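Long-range contacts in glycine cleavage system H protein (Mycobacterium tuberculosis, PDB 3IFT), which probably carries the methylamine group of glycine from the P protein to the T protein of the glycine cleavage system on a covalently bound lipoyl arm: residues T19-I25 with D77-P81; L45-V51 with E68-S74. All coordinates share one frame. Numbering follows the deposited sequence.

Contact 1: T19-I25 with D77-P81; sequences TAEHEWI and DLYAP
Strands 23-25 and 77-79 belong to the two facing antiparallel sheets of the lipoyl-domain (hybrid-motif) fold. Their axes come no closer than 9.1 Å, and their N-to-C directions differ by 26°. Side chains, not paired backbones, fill the gap. A type I turn from T19 to H22 precedes the first strand. It is closed by H22 N to T19 O (2.9 Å). T19 N also bonds to E23 O (2.9 Å), and T19 OG1, with chi1 p, accepts from E23 N (3.1 Å). After Y79 the second segment leaves its strand and brings P81 over T19, with CA atoms 6.7 Å apart. P81 CB packs on I25 CG1 (3.5 Å) and T19 CG2 (3.6 Å). E21 CG lies 4.0 Å from Y79 CE2. The buried E23 side chain, with chi1 m and chi2 t, reaches across the space between the sheets. Its carboxyl group meets the Y79 backbone: E23 OE1 is 2.4 Å from Y79 O, and Y79 N donates to E23 OE2 at 2.7 Å and 171°.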
loop_
_atom_site.group_PDB
_atom_site.type_symbol
_atom_site.label_atom_id
_atom_site.label_comp_id
_atom_site.label_asym_id
_atom_site.label_seq_id
_atom_site.Cartn_x
_atom_site.Cartn_y
_atom_site.Cartn_z
ATOM N N THR A 19 -4.114 5.548 3.104
ATOM C CA THR A 19 -5.534 5.456 2.911
ATOM C C THR A 19 -6.144 4.988 4.210
ATOM O O THR A 19 -5.481 4.344 5.045
ATOM C CB THR A 19 -5.871 4.468 1.797
ATOM O OG1 THR A 19 -5.566 3.154 2.234
ATOM C CG2 THR A 19 -5.096 4.781 0.510
ATOM N N ALA A 20 -7.425 5.273 4.354
ATOM C CA ALA A 20 -8.236 4.789 5.469
ATOM C C ALA A 20 -8.237 3.270 5.554
ATOM O O ALA A 20 -8.494 2.703 6.601
ATOM C CB ALA A 20 -9.687 5.292 5.321
ATOM N N GLU A 21 -7.938 2.616 4.454
ATOM C CA GLU A 21 -7.993 1.169 4.406
ATOM C C GLU A 21 -6.600 0.627 4.688
ATOM O O GLU A 21 -6.343 -0.519 4.398
ATOM C CB GLU A 21 -8.490 0.665 3.073
ATOM C CG GLU A 21 -9.950 0.993 2.796
ATOM C CD GLU A 21 -10.132 2.437 2.448
ATOM O OE1 GLU A 21 -9.342 2.904 1.630
ATOM O OE2 GLU A 21 -11.027 3.106 3.014
ATOM N N HIS A 22 -5.711 1.485 5.210
ATOM C CA HIS A 22 -4.443 1.058 5.813
ATOM C C HIS A 22 -3.396 0.701 4.804
ATOM O O HIS A 22 -2.577 -0.200 5.007
ATOM C CB HIS A 22 -4.649 -0.103 6.797
ATOM C CG HIS A 22 -5.837 0.096 7.685
ATOM N ND1 HIS A 22 -5.867 1.050 8.675
ATOM C CD2 HIS A 22 -7.056 -0.489 7.687
ATOM C CE1 HIS A 22 -7.049 1.037 9.261
ATOM N NE2 HIS A 22 -7.796 0.121 8.674
ATOM N N GLU A 23 -3.400 1.447 3.719
ATOM C CA GLU A 23 -2.312 1.386 2.793
ATOM C C GLU A 23 -1.496 2.613 2.953
ATOM O O GLU A 23 -1.993 3.645 3.384
ATOM C CB GLU A 23 -2.806 1.223 1.385
ATOM C CG GLU A 23 -3.322 -0.193 1.212
ATOM C CD GLU A 23 -3.992 -0.455 -0.108
ATOM O OE1 GLU A 23 -3.597 0.170 -1.113
ATOM O OE2 GLU A 23 -4.913 -1.298 -0.127
ATOM N N TRP A 24 -0.222 2.484 2.631
ATOM C CA TRP A 24 0.638 3.640 2.630
ATOM C C TRP A 24 1.106 3.845 1.221
ATOM O O TRP A 24 1.102 2.927 0.408
ATOM C CB TRP A 24 1.808 3.516 3.606
ATOM C CG TRP A 24 2.653 2.316 3.426
ATOM C CD1 TRP A 24 2.501 1.122 4.063
ATOM C CD2 TRP A 24 3.769 2.157 2.536
ATOM N NE1 TRP A 24 3.487 0.231 3.653
ATOM C CE2 TRP A 24 4.272 0.834 2.718
ATOM C CE3 TRP A 24 4.389 2.985 1.609
ATOM C CZ2 TRP A 24 5.353 0.322 1.971
ATOM C CZ3 TRP A 24 5.469 2.496 0.908
ATOM C CH2 TRP A 24 5.932 1.165 1.080
ATOM N N ILE A 25 1.510 5.072 0.963
ATOM C CA ILE A 25 1.883 5.520 -0.367
ATOM C C ILE A 25 3.098 6.367 -0.154
ATOM O O ILE A 25 3.052 7.364 0.594
ATOM C CB ILE A 25 0.769 6.351 -1.021
ATOM C CG1 ILE A 25 -0.494 5.508 -1.137
ATOM C CG2 ILE A 25 1.219 6.849 -2.427
ATOM C CD1 ILE A 25 -1.514 5.737 -0.039
ATOM N N ASP A 77 -8.637 -7.050 1.178
ATOM C CA ASP A 77 -8.477 -6.524 -0.154
ATOM C C ASP A 77 -7.446 -5.417 -0.142
ATOM O O ASP A 77 -7.308 -4.687 0.817
ATOM C CB ASP A 77 -9.813 -6.011 -0.696
ATOM C CG ASP A 77 -10.714 -7.129 -1.166
ATOM O OD1 ASP A 77 -10.227 -8.255 -1.394
ATOM O OD2 ASP A 77 -11.913 -6.868 -1.354
ATOM N N LEU A 78 -6.690 -5.351 -1.214
ATOM C CA LEU A 78 -5.760 -4.275 -1.461
ATOM C C LEU A 78 -6.415 -3.385 -2.478
ATOM O O LEU A 78 -6.979 -3.869 -3.441
ATOM C CB LEU A 78 -4.464 -4.845 -2.028
ATOM C CG LEU A 78 -3.676 -5.689 -1.034
ATOM C CD1 LEU A 78 -2.436 -6.354 -1.661
ATOM C CD2 LEU A 78 -3.317 -4.787 0.175
ATOM N N TYR A 79 -6.352 -2.086 -2.269
ATOM C CA TYR A 79 -6.924 -1.119 -3.198
ATOM C C TYR A 79 -5.824 -0.267 -3.813
ATOM O O TYR A 79 -4.837 0.030 -3.171
ATOM C CB TYR A 79 -7.886 -0.224 -2.465
ATOM C CG TYR A 79 -8.964 -0.979 -1.769
ATOM C CD1 TYR A 79 -10.061 -1.454 -2.468
ATOM C CD2 TYR A 79 -8.862 -1.289 -0.430
ATOM C CE1 TYR A 79 -11.049 -2.164 -1.847
ATOM C CE2 TYR A 79 -9.861 -2.007 0.200
ATOM C CZ TYR A 79 -10.946 -2.431 -0.526
ATOM O OH TYR A 79 -11.941 -3.133 0.082
ATOM N N ALA A 80 -6.001 0.110 -5.070
ATOM C CA ALA A 80 -5.142 1.095 -5.702
ATOM C C ALA A 80 -5.403 2.418 -4.966
ATOM O O ALA A 80 -6.539 2.904 -4.939
ATOM C CB ALA A 80 -5.442 1.182 -7.198
ATOM N N PRO A 81 -4.380 2.965 -4.266
ATOM C CA PRO A 81 -4.669 4.228 -3.602
ATOM C C PRO A 81 -4.782 5.374 -4.610
ATOM O O PRO A 81 -5.438 6.351 -4.344
ATOM C CB PRO A 81 -3.437 4.438 -2.682
ATOM C CG PRO A 81 -2.679 3.181 -2.765
ATOM C CD PRO A 81 -2.964 2.612 -4.092
#

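Contact 2: L45-V51 with E68-S74; sequences LGDVVFV and EVESTKS
Strands 48-51 and 68-71 run antiparallel, with axes 4.5 Å apart at closest and N-to-C directions at 156°. Strand 68-71 runs into the turn that carries K73, the predicted lipoylation site of this lipoyl domain; strand 48-51 pairs with it. The lysine is unmodified here. F50 and E70 form a hydrogen-bonded pair (CA-CA 5.0 Å). V51 and V69 form a non-hydrogen-bonded pair (V51 CA to V69 CA 4.4 Å).

Backbone bonds define a classic beta bulge. V49 N (2.8 Å) and F50 N (3.1 Å) both donate to E70 O, and E70 N returns a bond to F50 O (2.8 Å). V49, with phi/psi of -103/-19, breaks the extended run, so V49 and F50 both face E70. A CA-H...O contact joins S71 CA to D47 O (3.1 Å).

Apolar contacts gather on V69. Its CG2 meets L45 CD2 (3.3 Å), V48 CG1 (3.7 Å) and V51 CG2 (4.1 Å). L45 CD1 also touches S74 CB (3.5 Å). The F50 and E70 side chains share the other face, where E68 OE2 lies at the F50 ring edge, 4.1 Å from CD2.

Side-chain and backbone bonds shape the turn. S71, chi1 p, donates from OG to L45 O (2.5 Å) and accepts from S74 N at OG (2.7 Å), an ST motif. S71 N bonds to S74 O (2.6 Å).

Sterics matter at G46, which follows helix 39-45 with phi 106°; a CB there would crowd K73 CE and S71 CB.

K73 NZ bonds A44 O and, weakly, L45 O (3.1 Å). Unlipoylated, the lysine nitrogen thus rests near helix-end carbonyls through non-covalent bonds alone.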
loop_
_atom_site.group_PDB
_atom_site.type_symbol
_atom_site.label_atom_id
_atom_site.label_comp_id
_atom_site.label_asym_id
_atom_site.label_seq_id
_atom_site.Cartn_x
_atom_site.Cartn_y
_atom_site.Cartn_z
ATOM N N LEU A 45 -3.902 -8.039 10.536
ATOM C CA LEU A 45 -4.135 -9.155 9.644
ATOM C C LEU A 45 -3.561 -10.426 10.224
ATOM O O LEU A 45 -4.174 -11.474 10.118
ATOM C CB LEU A 45 -3.483 -8.879 8.303
ATOM C CG LEU A 45 -3.876 -9.744 7.120
ATOM C CD1 LEU A 45 -5.328 -9.462 6.721
ATOM C CD2 LEU A 45 -2.866 -9.415 5.986
ATOM N N GLY A 46 -2.362 -10.344 10.774
ATOM C CA GLY A 46 -1.652 -11.529 11.205
ATOM C C GLY A 46 -0.523 -11.804 10.228
ATOM O O GLY A 46 -0.358 -11.104 9.219
ATOM N N ASP A 47 0.263 -12.815 10.527
ATOM C CA ASP A 47 1.327 -13.235 9.634
ATOM C C ASP A 47 0.829 -13.480 8.211
ATOM O O ASP A 47 -0.019 -14.330 7.948
ATOM C CB ASP A 47 2.009 -14.497 10.158
ATOM C CG ASP A 47 2.799 -14.251 11.416
ATOM O OD1 ASP A 47 3.173 -13.099 11.712
ATOM O OD2 ASP A 47 3.056 -15.242 12.102
ATOM N N VAL A 48 1.402 -12.737 7.280
ATOM C CA VAL A 48 0.990 -12.833 5.925
ATOM C C VAL A 48 1.566 -14.099 5.349
ATOM O O VAL A 48 2.763 -14.324 5.357
ATOM C CB VAL A 48 1.420 -11.635 5.117
ATOM C CG1 VAL A 48 1.014 -11.813 3.684
ATOM C CG2 VAL A 48 0.809 -10.368 5.742
ATOM N N VAL A 49 0.658 -14.914 4.877
ATOM C CA VAL A 49 0.976 -16.157 4.242
ATOM C C VAL A 49 0.826 -16.016 2.737
ATOM O O VAL A 49 1.364 -16.827 1.991
ATOM C CB VAL A 49 0.041 -17.257 4.758
ATOM C CG1 VAL A 49 0.219 -17.389 6.268
ATOM C CG2 VAL A 49 -1.376 -16.923 4.433
ATOM N N PHE A 50 0.088 -14.997 2.291
ATOM C CA PHE A 50 -0.161 -14.826 0.867
ATOM C C PHE A 50 -0.527 -13.376 0.523
ATOM O O PHE A 50 -1.167 -12.676 1.290
ATOM C CB PHE A 50 -1.226 -15.806 0.386
ATOM C CG PHE A 50 -1.346 -15.860 -1.106
ATOM C CD1 PHE A 50 -0.269 -16.331 -1.886
ATOM C CD2 PHE A 50 -2.515 -15.451 -1.746
ATOM C CE1 PHE A 50 -0.370 -16.375 -3.310
ATOM C CE2 PHE A 50 -2.621 -15.484 -3.151
ATOM C CZ PHE A 50 -1.546 -15.943 -3.931
ATOM N N VAL A 51 -0.036 -12.942 -0.624
ATOM C CA VAL A 51 -0.248 -11.633 -1.173
ATOM C C VAL A 51 -0.589 -11.797 -2.641
ATOM O O VAL A 51 0.228 -12.285 -3.394
ATOM C CB VAL A 51 1.022 -10.807 -1.067
ATOM C CG1 VAL A 51 0.840 -9.481 -1.757
ATOM C CG2 VAL A 51 1.375 -10.587 0.417
ATOM N N GLU A 68 -5.005 -8.692 -2.672
ATOM C CA GLU A 68 -5.422 -9.054 -1.366
ATOM C C GLU A 68 -4.190 -9.488 -0.650
ATOM O O GLU A 68 -3.209 -9.935 -1.248
ATOM C CB GLU A 68 -6.474 -10.180 -1.403
ATOM C CG GLU A 68 -5.973 -11.486 -1.981
ATOM C CD GLU A 68 -6.840 -12.679 -1.603
ATOM O OE1 GLU A 68 -8.096 -12.541 -1.602
ATOM O OE2 GLU A 68 -6.250 -13.760 -1.312
ATOM N N VAL A 69 -4.240 -9.315 0.650
ATOM C CA VAL A 69 -3.211 -9.774 1.526
ATOM C C VAL A 69 -3.932 -10.706 2.503
ATOM O O VAL A 69 -5.044 -10.426 2.950
ATOM C CB VAL A 69 -2.531 -8.618 2.245
ATOM C CG1 VAL A 69 -3.573 -7.837 3.074
ATOM C CG2 VAL A 69 -1.426 -9.159 3.083
ATOM N N GLU A 70 -3.292 -11.813 2.809
ATOM C CA GLU A 70 -3.950 -12.903 3.485
ATOM C C GLU A 70 -3.023 -13.440 4.569
ATOM O O GLU A 70 -1.860 -13.736 4.305
ATOM C CB GLU A 70 -4.336 -13.971 2.445
ATOM C CG GLU A 70 -4.617 -15.354 2.947
ATOM C CD GLU A 70 -5.264 -16.249 1.867
ATOM O OE1 GLU A 70 -5.602 -15.741 0.775
ATOM O OE2 GLU A 70 -5.430 -17.465 2.128
ATOM N N SER A 71 -3.558 -13.530 5.783
ATOM C CA SER A 71 -2.940 -14.278 6.859
ATOM C C SER A 71 -3.682 -15.606 6.919
ATOM O O SER A 71 -4.671 -15.797 6.205
ATOM C CB SER A 71 -3.095 -13.547 8.182
ATOM O OG SER A 71 -4.472 -13.482 8.623
ATOM N N THR A 72 -3.288 -16.495 7.827
ATOM C CA THR A 72 -4.089 -17.721 7.990
ATOM C C THR A 72 -5.481 -17.387 8.533
ATOM O O THR A 72 -6.447 -18.050 8.214
ATOM C CB THR A 72 -3.421 -18.753 8.889
ATOM O OG1 THR A 72 -3.217 -18.191 10.188
ATOM C CG2 THR A 72 -2.105 -19.196 8.286
ATOM N N LYS A 73 -5.596 -16.317 9.308
ATOM C CA LYS A 73 -6.896 -15.967 9.879
ATOM C C LYS A 73 -7.716 -14.986 9.053
ATOM O O LYS A 73 -8.952 -15.035 9.077
ATOM C CB LYS A 73 -6.714 -15.443 11.297
ATOM C CG LYS A 73 -5.868 -14.163 11.454
ATOM C CD LYS A 73 -5.676 -13.777 12.959
ATOM C CE LYS A 73 -5.086 -12.412 13.135
ATOM N NZ LYS A 73 -6.005 -11.339 12.628
ATOM N N SER A 74 -7.047 -14.088 8.322
ATOM C CA SER A 74 -7.727 -12.968 7.680
ATOM C C SER A 74 -7.282 -12.742 6.235
ATOM O O SER A 74 -6.130 -13.011 5.836
ATOM C CB SER A 74 -7.482 -11.680 8.455
ATOM O OG SER A 74 -8.001 -11.751 9.763
#

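Contact 2 is nested along the chain inside the loop closed by contact 1. The order is 19-25, 45-51, 68-74, 77-81. Their centres lie about 15 Å apart. Strands 65-71 and 75-79 are consecutive neighbours in the three-stranded sheet, so each contact uses one of them. Contact 1 joins that sheet to the six-stranded sheet near the centre of the chain. Contact 2 lies about 14 Å from that centre and holds the turn with K73. The two contacts meet where L78 CD1 packs 3.6 Å from E68 N. The predicted cofactor site is thus displayed at one end of a sheet whose last strand faces the other sheet.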